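Local coordinates for DnaJ homolog subfamily C member 3 (Mus musculus, PDB 3IEG), which acts as an endoplasmic reticulum co-chaperone that binds misfolded proteins, stimulates HSC70 ATPase activity and restrains GCN2 kinase during the unfolded protein response, at residues Ala72-Leu75 with Gln76-His79; Ser100-Glu104 with Gln105-Glu109; Ile194-Leu197 with Tyr198-Gly202; Phe225-Tyr228 with Lys229-Lys233. All coordinates share one frame; numbering follows the deposited sequence.

Interaction 1 of 4, residues Ala72-Leu75 with Gln76-His79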
loop_
_atom_site.group_PDB
_atom_site.type_symbol
_atom_site.label_atom_id
_atom_site.label_comp_id
_atom_site.label_asym_id
_atom_site.label_seq_id
_atom_site.Cartn_x
_atom_site.Cartn_y
_atom_site.Cartn_z
ATOM N N ALA A 72 -26.505 26.438 7.727
ATOM C CA ALA A 72 -25.086 26.493 7.325
ATOM C C ALA A 72 -24.242 25.322 7.840
ATOM O O ALA A 72 -23.405 24.803 7.120
ATOM C CB ALA A 72 -24.461 27.819 7.733
ATOM N N ALA A 73 -24.479 24.909 9.078
ATOM C CA ALA A 73 -23.734 23.817 9.678
ATOM C C ALA A 73 -24.101 22.480 9.062
ATOM O O ALA A 73 -23.236 21.614 8.894
ATOM C CB ALA A 73 -23.955 23.785 11.172
ATOM N N ARG A 74 -25.378 22.311 8.732
ATOM C CA ARG A 74 -25.842 21.085 8.110
ATOM C C ARG A 74 -25.314 20.983 6.683
ATOM O O ARG A 74 -24.911 19.908 6.246
ATOM C CB ARG A 74 -27.365 20.979 8.154
ATOM C CG ARG A 74 -27.887 19.681 7.567
ATOM C CD ARG A 74 -29.387 19.515 7.681
ATOM N NE ARG A 74 -29.746 18.747 8.871
ATOM C CZ ARG A 74 -30.548 19.212 9.811
ATOM N NH1 ARG A 74 -31.070 20.416 9.677
ATOM N NH2 ARG A 74 -30.834 18.491 10.873
ATOM N N LEU A 75 -25.282 22.099 5.966
ATOM C CA LEU A 75 -24.707 22.069 4.635
ATOM C C LEU A 75 -23.264 21.564 4.694
ATOM O O LEU A 75 -22.875 20.702 3.905
ATOM C CB LEU A 75 -24.791 23.432 3.960
ATOM C CG LEU A 75 -24.133 23.522 2.574
ATOM C CD1 LEU A 75 -24.800 22.605 1.567
ATOM C CD2 LEU A 75 -24.133 24.950 2.064
ATOM N N GLN A 76 -22.489 22.077 5.653
ATOM C CA GLN A 76 -21.088 21.677 5.809
ATOM C C GLN A 76 -20.929 20.187 6.119
ATOM O O GLN A 76 -20.075 19.515 5.541
ATOM C CB GLN A 76 -20.364 22.542 6.863
ATOM C CG GLN A 76 -20.159 24.024 6.486
ATOM C CD GLN A 76 -19.566 24.218 5.097
ATOM O OE1 GLN A 76 -18.687 23.476 4.671
ATOM N NE2 GLN A 76 -20.050 25.221 4.387
ATOM N N ARG A 77 -21.760 19.666 7.018
ATOM C CA ARG A 77 -21.721 18.237 7.339
ATOM C C ARG A 77 -22.043 17.376 6.124
ATOM O O ARG A 77 -21.400 16.349 5.901
ATOM C CB ARG A 77 -22.652 17.889 8.498
ATOM C CG ARG A 77 -22.489 16.451 8.939
ATOM C CD ARG A 77 -23.279 16.122 10.176
ATOM N NE ARG A 77 -24.699 16.098 9.887
ATOM C CZ ARG A 77 -25.620 15.831 10.792
ATOM N NH1 ARG A 77 -25.256 15.558 12.035
ATOM N NH2 ARG A 77 -26.894 15.839 10.452
ATOM N N GLY A 78 -23.033 17.802 5.347
ATOM C CA GLY A 78 -23.366 17.166 4.081
ATOM C C GLY A 78 -22.170 17.022 3.159
ATOM O O GLY A 78 -21.974 15.972 2.552
ATOM N N HIS A 79 -21.364 18.066 3.050
ATOM C CA HIS A 79 -20.136 17.988 2.261
ATOM C C HIS A 79 -19.198 16.879 2.754
ATOM O O HIS A 79 -18.674 16.107 1.947
ATOM C CB HIS A 79 -19.391 19.330 2.237
ATOM C CG HIS A 79 -20.139 20.430 1.552
ATOM N ND1 HIS A 79 -20.815 20.244 0.365
ATOM C CD2 HIS A 79 -20.318 21.728 1.888
ATOM C CE1 HIS A 79 -21.387 21.378 0.004
ATOM N NE2 HIS A 79 -21.096 22.296 0.908
#
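The carbonyl oxygen of Leu75 sits over one face of the His79 imidazole, displaced toward the rim, with Leu75 O 3.4 Å from His79 CD2. At the ring edge, in its plane, lies Gln76 OE1. The Leu75 side chain reaches the same ring, its CG 3.7 Å from His79 NE2 and its CD1 3.9 Å from His79 CE1. A chi1 of -65° sets His79 CG opposite its own carbonyl carbon and folds the ring back over the preceding turn. The guanidinium groups of Arg74 and Arg77 meet obliquely, Arg74 NE 4.4 Å from Arg77 NH2, around Asp93: Arg77 makes a salt bridge to it, Arg74 a long, weak ion pair, while Arg74 NH1 bonds Met68 O. Both segments lie in TPR 3, where Gly78 occupies the eighth position, at which TPR motifs favour a small residue; its N donates to Arg74 O over 3.0 Å. The two imidazole nitrogens turn to helix 104-132, ND1 to Gln113 and NE2 to Glu109. An alanine at His79 is likely to leave Gln113 and Glu109 without their imidazole partner and to uncover the Leu75 carbonyl.

Interaction 2 of 4, residues Ser100-Glu104 with Gln105-Glu109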
loop_
_atom_site.group_PDB
_atom_site.type_symbol
_atom_site.label_atom_id
_atom_site.label_comp_id
_atom_site.label_asym_id
_atom_site.label_seq_id
_atom_site.Cartn_x
_atom_site.Cartn_y
_atom_site.Cartn_z
ATOM N N SER A 100 -35.117 24.048 5.161
ATOM C CA SER A 100 -34.909 24.831 6.378
ATOM C C SER A 100 -34.615 26.305 6.034
ATOM O O SER A 100 -33.894 27.004 6.753
ATOM C CB SER A 100 -33.799 24.209 7.238
ATOM O OG SER A 100 -32.538 24.332 6.607
ATOM N N ASN A 101 -35.218 26.750 4.926
ATOM C CA ASN A 101 -35.054 28.097 4.363
ATOM C C ASN A 101 -33.593 28.461 4.093
ATOM O O ASN A 101 -33.023 29.313 4.772
ATOM C CB ASN A 101 -35.734 29.160 5.237
ATOM C CG ASN A 101 -37.083 28.715 5.742
ATOM O OD1 ASN A 101 -38.069 28.733 5.010
ATOM N ND2 ASN A 101 -37.134 28.305 7.003
ATOM N N PRO A 102 -32.980 27.803 3.100
ATOM C CA PRO A 102 -31.590 28.084 2.785
ATOM C C PRO A 102 -31.460 29.458 2.182
ATOM O O PRO A 102 -32.409 29.951 1.578
ATOM C CB PRO A 102 -31.264 27.044 1.716
ATOM C CG PRO A 102 -32.571 26.763 1.074
ATOM C CD PRO A 102 -33.540 26.771 2.214
ATOM N N SER A 103 -30.295 30.073 2.356
ATOM C CA SER A 103 -29.981 31.282 1.625
ATOM C C SER A 103 -29.859 30.826 0.193
ATOM O O SER A 103 -29.731 29.633 -0.071
ATOM C CB SER A 103 -28.662 31.880 2.104
ATOM O OG SER A 103 -27.574 31.073 1.697
ATOM N N GLU A 104 -29.903 31.771 -0.732
ATOM C CA GLU A 104 -29.752 31.457 -2.143
ATOM C C GLU A 104 -28.516 30.587 -2.417
ATOM O O GLU A 104 -28.608 29.572 -3.101
ATOM C CB GLU A 104 -29.704 32.744 -2.957
ATOM C CG GLU A 104 -29.409 32.518 -4.414
ATOM C CD GLU A 104 -29.566 33.763 -5.240
ATOM O OE1 GLU A 104 -29.408 34.880 -4.685
ATOM O OE2 GLU A 104 -29.847 33.618 -6.449
ATOM N N GLN A 105 -27.374 30.991 -1.867
ATOM C CA GLN A 105 -26.102 30.284 -2.062
ATOM C C GLN A 105 -26.146 28.850 -1.529
ATOM O O GLN A 105 -25.729 27.916 -2.208
ATOM C CB GLN A 105 -24.956 31.066 -1.401
ATOM C CG GLN A 105 -23.585 30.388 -1.447
ATOM C CD GLN A 105 -23.161 30.015 -2.862
ATOM O OE1 GLN A 105 -23.543 30.675 -3.841
ATOM N NE2 GLN A 105 -22.378 28.945 -2.977
ATOM N N GLU A 106 -26.657 28.699 -0.310
ATOM C CA GLU A 106 -26.888 27.399 0.293
ATOM C C GLU A 106 -27.839 26.517 -0.524
ATOM O O GLU A 106 -27.601 25.320 -0.669
ATOM C CB GLU A 106 -27.396 27.567 1.723
ATOM C CG GLU A 106 -26.295 27.921 2.678
ATOM C CD GLU A 106 -26.777 28.540 3.962
ATOM O OE1 GLU A 106 -27.964 28.899 4.083
ATOM O OE2 GLU A 106 -25.940 28.669 4.867
ATOM N N GLU A 107 -28.899 27.109 -1.065
ATOM C CA GLU A 107 -29.828 26.370 -1.919
ATOM C C GLU A 107 -29.136 25.790 -3.168
ATOM O O GLU A 107 -29.314 24.614 -3.463
ATOM C CB GLU A 107 -31.057 27.220 -2.293
ATOM C CG GLU A 107 -32.136 26.465 -3.099
ATOM C CD GLU A 107 -33.327 27.328 -3.499
ATOM O OE1 GLU A 107 -33.382 28.523 -3.125
ATOM O OE2 GLU A 107 -34.226 26.803 -4.191
ATOM N N LYS A 108 -28.344 26.602 -3.874
ATOM C CA LYS A 108 -27.641 26.140 -5.084
ATOM C C LYS A 108 -26.605 25.056 -4.780
ATOM O O LYS A 108 -26.508 24.072 -5.516
ATOM C CB LYS A 108 -26.985 27.302 -5.866
ATOM C CG LYS A 108 -26.337 26.847 -7.211
ATOM C CD LYS A 108 -25.702 27.980 -8.047
ATOM C CE LYS A 108 -26.705 28.588 -9.057
ATOM N NZ LYS A 108 -27.600 29.631 -8.439
ATOM N N GLU A 109 -25.844 25.248 -3.700
ATOM C CA GLU A 109 -24.832 24.280 -3.239
ATOM C C GLU A 109 -25.465 22.912 -2.911
ATOM O O GLU A 109 -24.949 21.876 -3.330
ATOM C CB GLU A 109 -24.057 24.844 -2.034
ATOM C CG GLU A 109 -22.553 24.580 -2.052
ATOM C CD GLU A 109 -21.749 25.490 -1.092
ATOM O OE1 GLU A 109 -20.986 24.943 -0.259
ATOM O OE2 GLU A 109 -21.856 26.742 -1.175
#
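Ser103 and Glu106 exchange hydrogen bonds in a capping box that starts helix 104-132. Ser103 OG accepts from Glu106 N over 3.2 Å in a nearly straight bond (169°), and Glu106 OE1 accepts in return from Ser103 N over 3.1 Å (170°). The carboxylate oxygen is met on its anti side, 21° out of plane. Ser103 can do this because OG stands between its own backbone N and carbonyl carbon, facing the opening turn; Glu106 swings CG beside its backbone N and then runs extended, back toward the N-cap. A lysine in place of Glu106 would probably leave Ser103 N without its acceptor and bring a positive charge to a helix start that favours a negative one. Backbone bonding begins in the same turn, with Glu107 N 2.8 Å from Ser103 O. Pro102, at position 32 of TPR 3, where these repeats commonly carry proline, lays its ring against the turn: CG is 3.7 Å from Glu107 CB, and CB is 3.9 Å from Glu106 CB. From the first turn, Gln105 NE2 donates to Glu109 OE2 in the next over 2.9 Å, close to the amide plane. Ser100 OG bonds Val97 O at the end of helix 87-98, and Glu106 packs on Ala72 and Leu75, with a weak hydrogen bond between Glu106 OE1 and Thr71 OG1, so the cap follows helix 87-98 in the chain and rests against helix 71-84.

Interaction 3 of 4, residues Ile194-Leu197 with Tyr198-Gly202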
loop_
_atom_site.group_PDB
_atom_site.type_symbol
_atom_site.label_atom_id
_atom_site.label_comp_id
_atom_site.label_asym_id
_atom_site.label_seq_id
_atom_site.Cartn_x
_atom_site.Cartn_y
_atom_site.Cartn_z
ATOM N N ILE A 194 -2.152 -6.836 3.442
ATOM C CA ILE A 194 -0.951 -6.382 2.753
ATOM C C ILE A 194 0.258 -7.281 3.068
ATOM O O ILE A 194 1.063 -7.565 2.182
ATOM C CB ILE A 194 -0.661 -4.843 2.890
ATOM C CG1 ILE A 194 0.799 -4.602 3.244
ATOM C CG2 ILE A 194 -1.553 -4.158 3.904
ATOM C CD1 ILE A 194 1.313 -3.268 2.788
ATOM N N SER A 195 0.342 -7.762 4.307
ATOM C CA SER A 195 1.452 -8.614 4.746
ATOM C C SER A 195 1.429 -9.921 3.987
ATOM O O SER A 195 2.463 -10.429 3.550
ATOM C CB SER A 195 1.366 -8.888 6.244
ATOM O OG SER A 195 2.202 -9.967 6.606
ATOM N N THR A 196 0.222 -10.447 3.843
ATOM C CA THR A 196 -0.065 -11.618 3.028
ATOM C C THR A 196 0.337 -11.408 1.569
ATOM O O THR A 196 0.922 -12.284 0.948
ATOM C CB THR A 196 -1.564 -11.993 3.196
ATOM O OG1 THR A 196 -1.673 -12.951 4.252
ATOM C CG2 THR A 196 -2.199 -12.563 1.923
ATOM N N LEU A 197 0.029 -10.239 1.025
ATOM C CA LEU A 197 0.260 -10.006 -0.390
ATOM C C LEU A 197 1.762 -9.900 -0.663
ATOM O O LEU A 197 2.267 -10.429 -1.666
ATOM C CB LEU A 197 -0.507 -8.773 -0.880
ATOM C CG LEU A 197 -2.032 -8.863 -0.975
ATOM C CD1 LEU A 197 -2.632 -7.484 -1.232
ATOM C CD2 LEU A 197 -2.475 -9.850 -2.042
ATOM N N TYR A 198 2.469 -9.232 0.243
ATOM C CA TYR A 198 3.915 -9.204 0.188
ATOM C C TYR A 198 4.477 -10.628 0.230
ATOM O O TYR A 198 5.398 -10.961 -0.526
ATOM C CB TYR A 198 4.481 -8.404 1.352
ATOM C CG TYR A 198 4.517 -6.908 1.177
ATOM C CD1 TYR A 198 4.140 -6.069 2.220
ATOM C CD2 TYR A 198 4.949 -6.318 -0.024
ATOM C CE1 TYR A 198 4.188 -4.688 2.080
ATOM C CE2 TYR A 198 4.986 -4.926 -0.174
ATOM C CZ TYR A 198 4.601 -4.128 0.885
ATOM O OH TYR A 198 4.640 -2.761 0.778
ATOM N N TYR A 199 3.918 -11.456 1.113
ATOM C CA TYR A 199 4.375 -12.830 1.272
ATOM C C TYR A 199 4.295 -13.550 -0.058
ATOM O O TYR A 199 5.314 -14.024 -0.557
ATOM C CB TYR A 199 3.575 -13.567 2.345
ATOM C CG TYR A 199 4.146 -14.915 2.748
ATOM C CD1 TYR A 199 5.154 -15.010 3.715
ATOM C CD2 TYR A 199 3.668 -16.096 2.185
ATOM C CE1 TYR A 199 5.669 -16.244 4.109
ATOM C CE2 TYR A 199 4.174 -17.333 2.566
ATOM C CZ TYR A 199 5.173 -17.404 3.528
ATOM O OH TYR A 199 5.679 -18.631 3.903
ATOM N N GLN A 200 3.094 -13.604 -0.638
ATOM C CA GLN A 200 2.883 -14.227 -1.940
ATOM C C GLN A 200 3.818 -13.634 -2.985
ATOM O O GLN A 200 4.247 -14.330 -3.899
ATOM C CB GLN A 200 1.428 -14.080 -2.395
ATOM C CG GLN A 200 0.477 -15.171 -1.884
ATOM C CD GLN A 200 -1.016 -14.858 -2.150
ATOM O OE1 GLN A 200 -1.442 -13.683 -2.169
ATOM N NE2 GLN A 200 -1.813 -15.914 -2.354
ATOM N N LEU A 201 4.151 -12.354 -2.838
ATOM C CA LEU A 201 5.061 -11.705 -3.785
ATOM C C LEU A 201 6.514 -12.123 -3.629
ATOM O O LEU A 201 7.308 -11.943 -4.550
ATOM C CB LEU A 201 4.948 -10.183 -3.711
ATOM C CG LEU A 201 3.795 -9.600 -4.523
ATOM C CD1 LEU A 201 3.548 -8.162 -4.092
ATOM C CD2 LEU A 201 4.046 -9.710 -6.036
ATOM N N GLY A 202 6.865 -12.667 -2.470
ATOM C CA GLY A 202 8.252 -12.996 -2.196
ATOM C C GLY A 202 8.964 -11.954 -1.356
ATOM O O GLY A 202 10.098 -12.164 -0.957
#
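Apolar packing centres on Ile194 and Tyr198, one turn apart, whose side chains lie alongside each other and point the same way. Ile194 brings CD1 and CG1 obliquely to the phenol ring, CG1 being 3.6 Å from Tyr198 CE1. With chi1 at -83°, Tyr198 CG stands opposite its own carbonyl carbon, which brings the ring alongside Ile194, where Tyr198 CD1 is 3.4 Å from Ile194 O. Lys178 of helix 170-181 touches both side chains.

Backbone bonding is regular along the helix, Tyr198 N donating to Ile194 O over 2.9 Å and Gln200 N to Thr196 O over 3.0 Å. Leu201 packs its side chain on the Leu197 carbonyl. The helix ends in a Schellman motif at Gly202, whose phi of 99° suits glycine and whose N donates to Tyr199 O over 2.8 Å.

Polar and aromatic contacts leave the helix on other sides. Leu197 CD2 is 4.0 Å from Gln200 OE1, a loose carbon-to-amide-oxygen contact near the solvent-exposed Gln200. Tyr199 has CG opposite its backbone N (chi1 -169°), directing its ring to helix 222-246, where it meets His227 edge to face. Within TPR 6, Ser195 and Tyr198 occupy positions 8 and 11, where the motif prefers a small residue and a tyrosine. The two tyrosines thus divide the work: Tyr198 supplies mainly apolar packing, whereas the hydroxyl of buried Tyr199 bonds both Glu264 and Gln230.

Interaction 4 of 4, residues Phe225-Tyr228 with Lys229-Lys233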
loop_
_atom_site.group_PDB
_atom_site.type_symbol
_atom_site.label_atom_id
_atom_site.label_comp_id
_atom_site.label_asym_id
_atom_site.label_seq_id
_atom_site.Cartn_x
_atom_site.Cartn_y
_atom_site.Cartn_z
ATOM N N PHE A 225 -0.947 -13.514 14.067
ATOM C CA PHE A 225 0.075 -14.169 14.860
ATOM C C PHE A 225 0.577 -15.432 14.172
ATOM O O PHE A 225 1.786 -15.631 14.086
ATOM C CB PHE A 225 -0.409 -14.455 16.284
ATOM C CG PHE A 225 0.694 -14.857 17.225
ATOM C CD1 PHE A 225 1.598 -13.902 17.714
ATOM C CD2 PHE A 225 0.839 -16.187 17.620
ATOM C CE1 PHE A 225 2.635 -14.271 18.580
ATOM C CE2 PHE A 225 1.870 -16.569 18.490
ATOM C CZ PHE A 225 2.766 -15.610 18.974
ATOM N N ALA A 226 -0.339 -16.254 13.663
ATOM C CA ALA A 226 0.021 -17.508 12.991
ATOM C C ALA A 226 0.919 -17.256 11.785
ATOM O O ALA A 226 1.818 -18.051 11.495
ATOM C CB ALA A 226 -1.228 -18.288 12.565
ATOM N N HIS A 227 0.652 -16.152 11.087
ATOM C CA HIS A 227 1.415 -15.769 9.922
ATOM C C HIS A 227 2.771 -15.185 10.328
ATOM O O HIS A 227 3.763 -15.432 9.662
ATOM C CB HIS A 227 0.617 -14.811 9.031
ATOM C CG HIS A 227 1.414 -14.253 7.899
ATOM N ND1 HIS A 227 1.970 -15.049 6.922
ATOM C CD2 HIS A 227 1.793 -12.986 7.613
ATOM C CE1 HIS A 227 2.644 -14.292 6.073
ATOM N NE2 HIS A 227 2.550 -13.036 6.470
ATOM N N TYR A 228 2.805 -14.421 11.417
ATOM C CA TYR A 228 4.049 -13.903 12.023
ATOM C C TYR A 228 5.062 -15.017 12.257
ATOM O O TYR A 228 6.234 -14.894 11.892
ATOM C CB TYR A 228 3.739 -13.202 13.356
ATOM C CG TYR A 228 4.932 -12.745 14.179
ATOM C CD1 TYR A 228 5.810 -11.785 13.694
ATOM C CD2 TYR A 228 5.149 -13.240 15.466
ATOM C CE1 TYR A 228 6.889 -11.348 14.452
ATOM C CE2 TYR A 228 6.222 -12.804 16.236
ATOM C CZ TYR A 228 7.087 -11.865 15.718
ATOM O OH TYR A 228 8.156 -11.425 16.446
ATOM N N LYS A 229 4.598 -16.120 12.833
ATOM C CA LYS A 229 5.477 -17.243 13.140
ATOM C C LYS A 229 6.075 -17.832 11.874
ATOM O O LYS A 229 7.246 -18.224 11.866
ATOM C CB LYS A 229 4.746 -18.307 13.960
ATOM C CG LYS A 229 4.208 -17.776 15.286
ATOM C CD LYS A 229 3.921 -18.881 16.287
ATOM C CE LYS A 229 2.679 -19.685 15.951
ATOM N NZ LYS A 229 2.278 -20.539 17.120
ATOM N N GLN A 230 5.275 -17.866 10.810
ATOM C CA GLN A 230 5.712 -18.378 9.512
ATOM C C GLN A 230 6.736 -17.460 8.838
ATOM O O GLN A 230 7.808 -17.921 8.466
ATOM C CB GLN A 230 4.518 -18.634 8.593
ATOM C CG GLN A 230 4.881 -18.991 7.159
ATOM C CD GLN A 230 5.442 -20.401 7.004
ATOM O OE1 GLN A 230 5.597 -21.134 7.982
ATOM N NE2 GLN A 230 5.744 -20.788 5.768
ATOM N N VAL A 231 6.420 -16.173 8.687
ATOM C CA VAL A 231 7.371 -15.247 8.061
ATOM C C VAL A 231 8.613 -15.081 8.902
ATOM O O VAL A 231 9.695 -15.030 8.356
ATOM C CB VAL A 231 6.818 -13.806 7.748
ATOM C CG1 VAL A 231 6.700 -13.572 6.255
ATOM C CG2 VAL A 231 5.534 -13.482 8.505
ATOM N N LYS A 232 8.457 -14.989 10.225
ATOM C CA LYS A 232 9.607 -14.810 11.117
ATOM C C LYS A 232 10.655 -15.890 10.840
ATOM O O LYS A 232 11.825 -15.560 10.586
ATOM C CB LYS A 232 9.192 -14.813 12.584
ATOM C CG LYS A 232 10.138 -14.070 13.502
ATOM C CD LYS A 232 9.829 -14.392 14.954
ATOM C CE LYS A 232 11.015 -14.181 15.868
ATOM N NZ LYS A 232 11.166 -12.747 16.204
ATOM N N LYS A 233 10.216 -17.155 10.844
ATOM C CA LYS A 233 11.074 -18.300 10.525
ATOM C C LYS A 233 11.630 -18.249 9.102
ATOM O O LYS A 233 12.835 -18.364 8.896
ATOM C CB LYS A 233 10.315 -19.615 10.705
ATOM C CG LYS A 233 10.169 -20.091 12.153
ATOM C CD LYS A 233 9.246 -21.331 12.247
ATOM C CE LYS A 233 9.818 -22.519 11.458
ATOM N NZ LYS A 233 9.066 -23.774 11.745
#
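Tyr228 and Lys232 run side by side in the same direction along helix 222-246, Lys232 NZ donating to Tyr228 OH over 3.3 Å. Tyr228 places CG opposite its backbone N (chi1 174°), which lays the phenol beside the Lys232 chain; Lys232 keeps pace as an almost straight chain, its CD 3.8 Å from Tyr228 CZ, then bends at chi4 (80°) to bring the ammonium group to the hydroxyl. Arg212 NH1 also bonds that hydroxyl, so two basic side chains share one phenol oxygen.

Phe225 and Lys229 pair differently. Lys229 instead sets CG beside its own backbone N (chi1 -59°) and passes across the phenyl ring: CG lies over one face, CD is 3.8 Å from Phe225 CE2, and CE stays 4.1 Å from the same Phe225 CE2. The contact is made by methylenes alone. Beneath both pairs the helix bonding holds, Lys229 N to Phe225 O over 3.1 Å and Lys232 N to Tyr228 O over 2.8 Å.

Val231 CG2 lies over a face of the His227 imidazole, 3.8 Å from the ring centroid, as in a CH-pi contact, though the placing of this methyl is doubtful. All three are i to i+4 side-chain pairs, one helical turn apart, on a long helix of the TPR fragment.

Toward helix 204-217, His227 NE2 bonds Ser207, and Tyr228 packs on Val211 and Leu215; the Cys214-Cys224 disulfide ties the same two helices. Val231 turns to Tyr199 of helix 188-201, and Gln230 NE2 bonds both Tyr199 OH and Thr263 O at the end of helix 250-263.

In the fold
This chain is the TPR fragment, without the J domain that engages HSPA8, and the four contacts follow one another along its all-helical array as two touching pairs. Interactions 1 and 2, with centres 11 Å apart, join helix 71-84 to the start of helix 104-132 and lie in or beside TPR 3, just after the first two repeats, whose hydrophobic groove binds misfolded proteins. Interactions 3 and 4, 12 Å apart, join helix 188-201 of TPR 6 to helix 222-246. The centres of interactions 2 and 4 lie about 57 Å apart, on opposite sides of the chain's centre. Such neighbour-to-neighbour packing, without contact between the pairs, builds an elongated repeat scaffold.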